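Local coordinates for LAO/AO transport system kinase (Escherichia coli, PDB 2P67), which belongs to the MeaB family of P-loop GTPases, whose fold is built round a parallel beta-sheet flanked by helices, at residues S134-A137 / R138-M141; A215-M218 / Y219-L223; E296-D299 / R300-Q304. All coordinates share one frame; numbering follows the deposited sequence.

Contact 1. Residues S134-A137 / R138-M141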
loop_
_atom_site.group_PDB
_atom_site.type_symbol
_atom_site.label_atom_id
_atom_site.label_comp_id
_atom_site.label_asym_id
_atom_site.label_seq_id
_atom_site.Cartn_x
_atom_site.Cartn_y
_atom_site.Cartn_z
ATOM N N SER A 134 10.121 16.005 0.134
ATOM C CA SER A 134 10.514 14.799 0.849
ATOM C C SER A 134 12.037 14.636 0.886
ATOM O O SER A 134 12.600 14.423 1.953
ATOM C CB SER A 134 9.861 13.568 0.229
ATOM O OG SER A 134 9.740 12.540 1.198
ATOM N N GLN A 135 12.702 14.756 -0.269
ATOM C CA GLN A 135 14.171 14.738 -0.294
ATOM C C GLN A 135 14.723 15.904 0.537
ATOM O O GLN A 135 15.671 15.738 1.291
ATOM C CB GLN A 135 14.738 14.771 -1.732
ATOM C CG GLN A 135 16.253 14.909 -1.758
ATOM C CD GLN A 135 16.880 14.790 -3.141
ATOM O OE1 GLN A 135 16.362 14.097 -4.023
ATOM N NE2 GLN A 135 18.028 15.454 -3.326
ATOM N N ARG A 136 14.108 17.077 0.404
ATOM C CA ARG A 136 14.543 18.264 1.132
ATOM C C ARG A 136 14.458 18.104 2.657
ATOM O O ARG A 136 15.418 18.431 3.371
ATOM C CB ARG A 136 13.739 19.492 0.659
ATOM C CG ARG A 136 14.221 20.841 1.217
ATOM C CD ARG A 136 15.753 21.085 1.082
ATOM N NE ARG A 136 16.317 20.668 -0.207
ATOM C CZ ARG A 136 16.144 21.311 -1.365
ATOM N NH1 ARG A 136 15.407 22.425 -1.426
ATOM N NH2 ARG A 136 16.702 20.829 -2.480
ATOM N N ALA A 137 13.324 17.590 3.145
ATOM C CA ALA A 137 13.150 17.325 4.572
ATOM C C ALA A 137 14.248 16.405 5.083
ATOM O O ALA A 137 14.836 16.675 6.131
ATOM C CB ALA A 137 11.749 16.728 4.855
ATOM N N ARG A 138 14.512 15.323 4.340
ATOM C CA ARG A 138 15.546 14.369 4.717
ATOM C C ARG A 138 16.933 15.012 4.811
ATOM O O ARG A 138 17.679 14.755 5.769
ATOM C CB ARG A 138 15.580 13.184 3.755
ATOM C CG ARG A 138 14.423 12.219 3.908
ATOM C CD ARG A 138 14.553 11.066 2.937
ATOM N NE ARG A 138 13.253 10.448 2.706
ATOM C CZ ARG A 138 12.831 9.292 3.213
ATOM N NH1 ARG A 138 13.623 8.562 4.003
ATOM N NH2 ARG A 138 11.597 8.864 2.903
ATOM N N GLU A 139 17.289 15.819 3.813
ATOM C CA GLU A 139 18.592 16.482 3.830
ATOM C C GLU A 139 18.728 17.469 5.017
ATOM O O GLU A 139 19.769 17.522 5.689
ATOM C CB GLU A 139 18.874 17.140 2.471
ATOM C CG GLU A 139 18.983 16.093 1.367
ATOM C CD GLU A 139 19.110 16.674 -0.017
ATOM O OE1 GLU A 139 18.736 17.859 -0.223
ATOM O OE2 GLU A 139 19.592 15.922 -0.894
ATOM N N LEU A 140 17.672 18.234 5.294
ATOM C CA LEU A 140 17.708 19.153 6.412
ATOM C C LEU A 140 17.836 18.386 7.738
ATOM O O LEU A 140 18.542 18.830 8.631
ATOM C CB LEU A 140 16.468 20.033 6.417
ATOM C CG LEU A 140 16.236 20.937 5.190
ATOM C CD1 LEU A 140 15.027 21.811 5.478
ATOM C CD2 LEU A 140 17.442 21.822 4.874
ATOM N N MET A 141 17.148 17.245 7.837
ATOM C CA MET A 141 17.257 16.349 9.001
ATOM C C MET A 141 18.707 15.879 9.200
ATOM O O MET A 141 19.219 15.907 10.322
ATOM C CB MET A 141 16.327 15.127 8.851
ATOM C CG MET A 141 14.834 15.445 8.986
ATOM S SD MET A 141 13.771 14.007 8.606
ATOM C CE MET A 141 13.876 13.117 10.185
HETATM O O HOH W 1 8.625 10.171 2.446
#
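Q135 and E139 meet one turn apart on helix 133-146 of this P-loop NTPase fold. NE2 of Q135 donates to OE2 of E139 over 2.9 Å, in a bent bond that reaches the oxygen from above the carboxylate plane, the two flat groups standing 74° apart. OE1 of E139 lies at the edge of the R136 guanidinium, 3.7 Å from NE of R136, a long salt bridge. In R136 the bend at chi2 (49°) sets CD 4.1 Å from CG of L140, and that at chi3 turns NE toward OE1 of E139. E139 probably keeps its charge when buried through the Q135 amide and a salt bridge from R317 of the second subunit to OE1; the buried NE of R136 has no hydrogen-bond partner in the model. A137, small and buried, and M141 pack on M169, R136 and L140 on V124 of strand 119-124. The long side chain of R138, packed with M169 and W279, comes within about 6 Å of the bound sodium ion. Its NH2 donates a weak bond of 3.3 Å to a water that lies 2.9 Å from OG of S134, whose short polar side chain suits this partly exposed end.

Contact 2. Residues A215-M218 / Y219-L223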
loop_
_atom_site.group_PDB
_atom_site.type_symbol
_atom_site.label_atom_id
_atom_site.label_comp_id
_atom_site.label_asym_id
_atom_site.label_seq_id
_atom_site.Cartn_x
_atom_site.Cartn_y
_atom_site.Cartn_z
ATOM N N ALA A 215 -13.116 9.327 21.683
ATOM C CA ALA A 215 -12.172 9.302 20.566
ATOM C C ALA A 215 -10.947 8.423 20.902
ATOM O O ALA A 215 -10.517 7.578 20.115
ATOM C CB ALA A 215 -11.740 10.740 20.205
ATOM N N ARG A 216 -10.403 8.613 22.093
ATOM C CA ARG A 216 -9.252 7.837 22.530
ATOM C C ARG A 216 -9.598 6.338 22.499
ATOM O O ARG A 216 -8.819 5.512 22.006
ATOM C CB ARG A 216 -8.872 8.272 23.943
ATOM C CG ARG A 216 -7.565 7.678 24.353
ATOM C CD ARG A 216 -7.498 7.354 25.813
ATOM N NE ARG A 216 -6.496 6.314 25.906
ATOM C CZ ARG A 216 -6.763 5.019 25.892
ATOM N NH1 ARG A 216 -5.760 4.167 25.942
ATOM N NH2 ARG A 216 -8.018 4.577 25.873
ATOM N N HIS A 217 -10.779 5.990 23.014
ATOM C CA HIS A 217 -11.231 4.590 23.021
ATOM C C HIS A 217 -11.322 3.978 21.608
ATOM O O HIS A 217 -10.915 2.830 21.393
ATOM C CB HIS A 217 -12.588 4.492 23.715
ATOM C CG HIS A 217 -13.043 3.090 23.943
ATOM N ND1 HIS A 217 -12.641 2.353 25.038
ATOM C CD2 HIS A 217 -13.837 2.277 23.209
ATOM C CE1 HIS A 217 -13.188 1.150 24.977
ATOM N NE2 HIS A 217 -13.913 1.077 23.874
ATOM N N MET A 218 -11.833 4.760 20.660
ATOM C CA MET A 218 -12.057 4.306 19.285
ATOM C C MET A 218 -10.721 3.942 18.616
ATOM O O MET A 218 -10.573 2.842 18.066
ATOM C CB MET A 218 -12.809 5.394 18.484
ATOM C CG MET A 218 -13.037 5.009 17.013
ATOM S SD MET A 218 -13.768 6.362 16.057
ATOM C CE MET A 218 -12.519 7.610 16.113
ATOM N N TYR A 219 -9.745 4.852 18.674
ATOM C CA TYR A 219 -8.407 4.570 18.115
ATOM C C TYR A 219 -7.779 3.358 18.770
ATOM O O TYR A 219 -7.170 2.512 18.106
ATOM C CB TYR A 219 -7.477 5.791 18.240
ATOM C CG TYR A 219 -7.832 6.824 17.214
ATOM C CD1 TYR A 219 -7.385 6.693 15.894
ATOM C CD2 TYR A 219 -8.640 7.913 17.536
ATOM C CE1 TYR A 219 -7.731 7.623 14.922
ATOM C CE2 TYR A 219 -8.995 8.856 16.548
ATOM C CZ TYR A 219 -8.533 8.672 15.242
ATOM O OH TYR A 219 -8.840 9.573 14.255
ATOM N N GLU A 220 -7.949 3.264 20.083
ATOM C CA GLU A 220 -7.395 2.137 20.819
ATOM C C GLU A 220 -8.031 0.819 20.396
ATOM O O GLU A 220 -7.330 -0.194 20.266
ATOM C CB GLU A 220 -7.516 2.370 22.331
ATOM C CG GLU A 220 -6.692 1.420 23.170
ATOM C CD GLU A 220 -6.763 1.787 24.639
ATOM O OE1 GLU A 220 -7.884 1.754 25.200
ATOM O OE2 GLU A 220 -5.696 2.094 25.221
ATOM N N SER A 221 -9.349 0.808 20.161
ATOM C CA SER A 221 -9.996 -0.409 19.709
ATOM C C SER A 221 -9.342 -0.879 18.413
ATOM O O SER A 221 -8.955 -2.051 18.304
ATOM C CB SER A 221 -11.503 -0.195 19.472
ATOM O OG SER A 221 -12.169 0.156 20.695
ATOM N N ALA A 222 -9.195 0.036 17.450
ATOM C CA ALA A 222 -8.583 -0.306 16.161
ATOM C C ALA A 222 -7.145 -0.831 16.369
ATOM O O ALA A 222 -6.759 -1.859 15.811
ATOM C CB ALA A 222 -8.575 0.916 15.239
ATOM N N LEU A 223 -6.371 -0.137 17.184
ATOM C CA LEU A 223 -4.946 -0.488 17.351
ATOM C C LEU A 223 -4.700 -1.752 18.187
ATOM O O LEU A 223 -3.642 -2.377 18.082
ATOM C CB LEU A 223 -4.162 0.717 17.882
ATOM C CG LEU A 223 -3.990 1.865 16.872
ATOM C CD1 LEU A 223 -3.570 3.175 17.591
ATOM C CD2 LEU A 223 -3.016 1.494 15.731
#
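A215 opens this run of helix 209-225 by accepting the backbone N-H of Y219, and the same carbonyl lies at the edge of the tyrosine ring, 3.2 Å from CD2 of Y219 to O of A215. The small methyl of A215 suits a buried position. One residue on, R216 forms a salt bridge with E220, the i to i+4 spacing that brings opposite charges together on a helix. Its NH2 donates to OE1 of E220 over 2.9 Å, in the guanidinium plane but from above that of the carboxylate, the two planes standing 77° apart. The approach of NH1 to the other carboxylate oxygen is modelled too close to be trusted in detail. Long, flexible chains suit this partly exposed side of the helix, and the guanidinium is also tied to the sheet, NE of R216 donating to O of V237. H217 is exposed, where a polar imidazole is at home; O of H217 receives N of S221 at 2.8 Å. The short serine hydroxyl, with OG beside the backbone N (chi1 -63°), comes back to 3.0 Å from the same O of H217, and OG is 3.7 Å from CD2 of H217. M218 closes the segment. Its side chain runs beside that of Y219, pointing the same way, and the turn at chi3 (64°) brings CE to 3.8 Å from CE2 of Y219, a flexible thioether methyl against a buried aromatic ring.

Helix 209-225 is the crossover of the beta-alpha-beta unit between strands 198-201 and 236-239. Y219 and L223 pack on I199 and V237 of these strands and on M193 of helix 190-195, while M218, S221 and A222 meet I225 of the second subunit.

Contact 3. Residues E296-D299 / R300-Q304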
loop_
_atom_site.group_PDB
_atom_site.type_symbol
_atom_site.label_atom_id
_atom_site.label_comp_id
_atom_site.label_asym_id
_atom_site.label_seq_id
_atom_site.Cartn_x
_atom_site.Cartn_y
_atom_site.Cartn_z
ATOM N N GLU A 296 6.472 12.443 -24.696
ATOM C CA GLU A 296 5.254 12.837 -25.395
ATOM C C GLU A 296 4.757 11.733 -26.327
ATOM O O GLU A 296 3.553 11.498 -26.431
ATOM C CB GLU A 296 5.493 14.127 -26.174
ATOM C CG GLU A 296 4.289 15.051 -26.235
ATOM C CD GLU A 296 4.338 15.982 -27.438
ATOM O OE1 GLU A 296 5.376 16.655 -27.638
ATOM O OE2 GLU A 296 3.337 16.031 -28.190
ATOM N N ASP A 297 5.689 11.054 -26.991
ATOM C CA ASP A 297 5.358 9.960 -27.894
ATOM C C ASP A 297 4.828 8.743 -27.150
ATOM O O ASP A 297 3.848 8.114 -27.585
ATOM C CB ASP A 297 6.572 9.562 -28.730
ATOM C CG ASP A 297 6.886 10.573 -29.822
ATOM O OD1 ASP A 297 5.978 11.342 -30.219
ATOM O OD2 ASP A 297 8.041 10.586 -30.286
ATOM N N PHE A 298 5.477 8.402 -26.037
ATOM C CA PHE A 298 5.048 7.245 -25.262
ATOM C C PHE A 298 3.709 7.488 -24.575
ATOM O O PHE A 298 2.878 6.589 -24.517
ATOM C CB PHE A 298 6.087 6.796 -24.228
ATOM C CG PHE A 298 5.633 5.614 -23.434
ATOM C CD1 PHE A 298 5.699 4.331 -23.978
ATOM C CD2 PHE A 298 5.075 5.780 -22.176
ATOM C CE1 PHE A 298 5.237 3.218 -23.252
ATOM C CE2 PHE A 298 4.609 4.676 -21.448
ATOM C CZ PHE A 298 4.694 3.401 -21.989
ATOM N N ASP A 299 3.526 8.688 -24.029
ATOM C CA ASP A 299 2.277 9.064 -23.372
ATOM C C ASP A 299 1.103 8.916 -24.340
ATOM O O ASP A 299 0.038 8.412 -23.967
ATOM C CB ASP A 299 2.354 10.500 -22.841
ATOM C CG ASP A 299 1.014 11.015 -22.344
ATOM O OD1 ASP A 299 0.505 10.487 -21.338
ATOM O OD2 ASP A 299 0.458 11.934 -22.979
ATOM N N ARG A 300 1.317 9.350 -25.582
ATOM C CA ARG A 300 0.305 9.265 -26.634
ATOM C C ARG A 300 -0.048 7.811 -26.951
ATOM O O ARG A 300 -1.221 7.435 -26.924
ATOM C CB ARG A 300 0.804 10.010 -27.884
ATOM C CG ARG A 300 -0.108 9.909 -29.115
ATOM C CD ARG A 300 0.259 10.944 -30.175
ATOM N NE ARG A 300 0.045 12.314 -29.698
ATOM C CZ ARG A 300 1.007 13.218 -29.506
ATOM N NH1 ARG A 300 2.280 12.925 -29.756
ATOM N NH2 ARG A 300 0.692 14.430 -29.066
ATOM N N TYR A 301 0.975 7.000 -27.221
ATOM C CA TYR A 301 0.811 5.585 -27.525
ATOM C C TYR A 301 0.196 4.811 -26.356
ATOM O O TYR A 301 -0.647 3.923 -26.556
ATOM C CB TYR A 301 2.159 4.977 -27.891
ATOM C CG TYR A 301 2.047 3.609 -28.514
ATOM C CD1 TYR A 301 1.716 3.472 -29.861
ATOM C CD2 TYR A 301 2.259 2.452 -27.763
ATOM C CE1 TYR A 301 1.607 2.227 -30.450
ATOM C CE2 TYR A 301 2.146 1.190 -28.346
ATOM C CZ TYR A 301 1.822 1.094 -29.697
ATOM O OH TYR A 301 1.708 -0.128 -30.298
ATOM N N TYR A 302 0.620 5.156 -25.138
ATOM C CA TYR A 302 0.050 4.562 -23.926
ATOM C C TYR A 302 -1.452 4.848 -23.807
ATOM O O TYR A 302 -2.246 3.943 -23.528
ATOM C CB TYR A 302 0.815 5.040 -22.675
ATOM C CG TYR A 302 0.288 4.433 -21.404
ATOM C CD1 TYR A 302 0.605 3.121 -21.055
ATOM C CD2 TYR A 302 -0.524 5.169 -20.543
ATOM C CE1 TYR A 302 0.107 2.539 -19.879
ATOM C CE2 TYR A 302 -1.022 4.602 -19.367
ATOM C CZ TYR A 302 -0.710 3.279 -19.056
ATOM O OH TYR A 302 -1.197 2.731 -17.896
ATOM N N ARG A 303 -1.837 6.103 -24.034
ATOM C CA ARG A 303 -3.236 6.498 -23.915
ATOM C C ARG A 303 -4.105 5.864 -25.004
ATOM O O ARG A 303 -5.225 5.461 -24.729
ATOM C CB ARG A 303 -3.397 8.020 -23.882
ATOM C CG ARG A 303 -2.935 8.671 -22.560
ATOM C CD ARG A 303 -3.186 10.185 -22.527
ATOM N NE ARG A 303 -2.176 10.933 -23.285
ATOM C CZ ARG A 303 -2.392 11.540 -24.454
ATOM N NH1 ARG A 303 -1.401 12.182 -25.059
ATOM N NH2 ARG A 303 -3.594 11.515 -25.025
ATOM N N GLN A 304 -3.577 5.762 -26.223
ATOM C CA GLN A 304 -4.270 5.065 -27.317
ATOM C C GLN A 304 -4.430 3.566 -27.038
ATOM O O GLN A 304 -5.446 2.968 -27.389
ATOM C CB GLN A 304 -3.561 5.300 -28.661
ATOM C CG GLN A 304 -3.664 6.738 -29.195
ATOM C CD GLN A 304 -5.096 7.290 -29.244
ATOM O OE1 GLN A 304 -5.374 8.340 -28.676
ATOM N NE2 GLN A 304 -6.000 6.584 -29.917
HETATM O O HOH W 2 3.410 10.754 -30.999
#
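F298 and Y302 form the tightly packed side of this first part of helix 296-310. CB of Y302 sits over one face of the phenyl ring, 4.0 Å from CE2 of F298. The rings themselves are near parallel, their planes 26° apart, yet slid so far that they barely overlap, with centroids 6.0 Å apart. Both side chains leave with CG anti to the backbone N (chi1 180° for F298, -179° for Y302), which sends the two rings out along the same flank. Large aromatic groups suit this buried flank, and F293 meets both rings edge-to-face.

The polar side carries charge instead. D299 holds R303 side-on: NE and NH1 of R303 each donate over 2.8 Å to the single oxygen OD2 of D299, both from the same face of the carboxylate plane. Two bonds converging on OD2, which lies near the guanidinium plane, probably limit how the group tilts, though less than a grip on both oxygens would; the bend at chi3 of R303 turns it back toward the aspartate. Looser contacts lie at the start of the helix, where E296, D297 and R300 are all exposed. NH2 of R300 donates to the anti lone pair of OE2 of E296 at 3.2 Å, in the guanidinium plane. D297 is joined less directly: its OD1 is 4.0 Å from NH1 of R300, and a water bridges them, giving a proton to OD1 of D297 and accepting from NH1 of R300. Acidic side chains at the first turn probably also interact favourably with the positive end of the helix dipole.

Helix 316-328 covers the apolar flank, with F298 on I327, Y302 on L323 and the ring of Y301 stacked on F326. Helix 267-294 of the second subunit adds T284 against F298 and R281 against Y302.

All three contacts are turns of single helices, and each touches the second subunit, but they lie far apart: the centres of contacts 1 and 2 are about 32 Å apart and those of contacts 2 and 3 about 47 Å. Contacts 1 and 2 belong to helices packed against the parallel sheet, on strands 119-124 and 198-201 with 236-239 respectively, whereas the centre of contact 3 lies about 35 Å from that of the chain, in a helix that packs on helix 316-328. Burial changes accordingly. Contact 1 has no exposed residue and a buried glutamate; contact 2 has a partly exposed salt bridge and a buried tyrosine on the sheet side; contact 3 is the most exposed, with two salt bridges between its segments.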